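Local coordinates for putative translation initiation inhibitor (Salmonella typhimurium, PDB 3GTZ), which is of unknown function but belongs to the RutC (YjgF/YER057c/UK114) family and is a putative inhibitor of translation initiation, at the interface of chains A and B. Sequence-based numbering; all coordinates share one arbitrary frame. Chains: chain A/B, Putative translation initiation inhibitor.

The interface of chains A and B. Residues chain A 63-64, 66, 93, 113; chain B 18, 25, 111.
The indole of B:Trp25 turns one face to A:Leu63, with A:Asp64 at its rim, and it loses the most surface to the partner of the residues in the patch, 70 Å². A:Leu63 meets the six-membered end of the ring: CB stands 4.3 Å above the ring plane, offset toward the rim, and the CD1 methyl reaches CH2 of B:Trp25 at 3.7 Å. The other branch, CD2, turns to B:Val18 and touches its CG1 at 3.8 Å, the two side chains meeting at about a right angle. A:Val113 adds its CG1 methyl more loosely, 4.2 Å from CZ2 of the indole. By the backbone end of B:Trp25, CG2 of A:Val93 packs on the carbonyl O at 3.6 Å and beside CB, and passes CG2 of B:Val18, the two valines pointing in opposite directions.

A:Asp64 lies above the plane but beyond the CG-CD1 rim of the five-membered ring, its CB 3.6 Å from CD1 of B:Trp25. With CG anti to the backbone N (chi1 -174°), the carboxylate extends past the indole toward B:Lys111, its plane tilted by 20° from that of the ring. B:Lys111 comes tip to tip, bent at its last torsion (chi4 -38°). Its NZ lies 3.8 Å from OD2 of A:Asp64, a long salt bridge rather than a hydrogen bond, while CE is nearer to the same oxygen. The hydroxyl OG1 of A:Thr66 flanks that methylene at 4.0 Å. The long charge pair probably adds modest attraction at this rim, whereas the indole supplies much of the apolar contact.

Chain A contributes strands 62-69, 93-98 and 108-115; chain B answers with strands 17-20, 23-28 and 108-115. The patch thus joins strand faces of neighbouring subunits in the deposited trimer, an arrangement typical of this family.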
loop_
_atom_site.group_PDB
_atom_site.type_symbol
_atom_site.label_atom_id
_atom_site.label_comp_id
_atom_site.label_asym_id
_atom_site.label_seq_id
_atom_site.Cartn_x
_atom_site.Cartn_y
_atom_site.Cartn_z
ATOM N N LEU A 63 -12.697 -0.143 -2.033
ATOM C CA LEU A 63 -12.250 -1.524 -1.963
ATOM C C LEU A 63 -11.321 -1.771 -0.792
ATOM O O LEU A 63 -11.509 -2.719 -0.052
ATOM C CB LEU A 63 -11.562 -1.902 -3.261
ATOM C CG LEU A 63 -12.381 -1.673 -4.525
ATOM C CD1 LEU A 63 -11.482 -1.816 -5.751
ATOM C CD2 LEU A 63 -13.503 -2.677 -4.549
ATOM N N ASP A 64 -10.339 -0.904 -0.613
ATOM C CA ASP A 64 -9.330 -1.064 0.429
ATOM C C ASP A 64 -8.903 0.284 0.984
ATOM O O ASP A 64 -8.755 1.206 0.234
ATOM C CB ASP A 64 -8.123 -1.768 -0.150
ATOM C CG ASP A 64 -7.098 -2.103 0.903
ATOM O OD1 ASP A 64 -7.315 -3.023 1.707
ATOM O OD2 ASP A 64 -6.081 -1.419 0.956
ATOM N N THR A 66 -6.136 2.236 3.860
ATOM C CA THR A 66 -5.044 2.156 4.794
ATOM C C THR A 66 -4.944 3.501 5.455
ATOM O O THR A 66 -4.828 4.509 4.785
ATOM C CB THR A 66 -3.758 1.817 4.082
ATOM O OG1 THR A 66 -3.996 0.669 3.250
ATOM C CG2 THR A 66 -2.620 1.500 5.075
ATOM N N VAL A 93 -11.919 -3.401 2.996
ATOM C CA VAL A 93 -10.828 -3.904 3.836
ATOM C C VAL A 93 -10.144 -2.699 4.443
ATOM O O VAL A 93 -9.978 -1.680 3.806
ATOM C CB VAL A 93 -9.797 -4.763 3.051
ATOM C CG1 VAL A 93 -8.663 -5.235 3.963
ATOM C CG2 VAL A 93 -10.470 -5.965 2.457
ATOM N N VAL A 113 -8.117 2.705 -2.433
ATOM C CA VAL A 113 -8.355 2.155 -3.769
ATOM C C VAL A 113 -9.854 1.883 -3.859
ATOM O O VAL A 113 -10.397 1.301 -2.949
ATOM C CB VAL A 113 -7.643 0.816 -3.976
ATOM C CG1 VAL A 113 -7.685 0.418 -5.426
ATOM C CG2 VAL A 113 -6.206 0.866 -3.469
ATOM N N VAL B 18 -12.494 -8.535 0.063
ATOM C CA VAL B 18 -13.194 -7.791 -0.987
ATOM C C VAL B 18 -12.670 -8.203 -2.362
ATOM O O VAL B 18 -11.467 -8.289 -2.556
ATOM C CB VAL B 18 -12.987 -6.284 -0.811
ATOM C CG1 VAL B 18 -13.442 -5.551 -2.013
ATOM C CG2 VAL B 18 -13.723 -5.768 0.390
ATOM N N TRP B 25 -8.594 -8.274 -2.153
ATOM C CA TRP B 25 -7.885 -7.558 -1.074
ATOM C C TRP B 25 -8.159 -8.237 0.268
ATOM O O TRP B 25 -9.267 -8.713 0.493
ATOM C CB TRP B 25 -8.391 -6.112 -1.004
ATOM C CG TRP B 25 -7.879 -5.250 -2.117
ATOM C CD1 TRP B 25 -6.763 -4.458 -2.067
ATOM C CD2 TRP B 25 -8.417 -5.097 -3.431
ATOM N NE1 TRP B 25 -6.581 -3.821 -3.267
ATOM C CE2 TRP B 25 -7.574 -4.197 -4.128
ATOM C CE3 TRP B 25 -9.517 -5.623 -4.087
ATOM C CZ2 TRP B 25 -7.794 -3.819 -5.447
ATOM C CZ3 TRP B 25 -9.750 -5.248 -5.421
ATOM C CH2 TRP B 25 -8.878 -4.353 -6.083
ATOM N N LYS B 111 -0.877 -7.309 4.608
ATOM C CA LYS B 111 -1.844 -6.848 3.611
ATOM C C LYS B 111 -1.525 -7.535 2.300
ATOM O O LYS B 111 -0.358 -7.690 1.943
ATOM C CB LYS B 111 -1.744 -5.321 3.500
ATOM C CG LYS B 111 -2.231 -4.723 2.198
ATOM C CD LYS B 111 -2.128 -3.160 2.224
ATOM C CE LYS B 111 -3.023 -2.515 1.078
ATOM N NZ LYS B 111 -3.045 -3.294 -0.267
#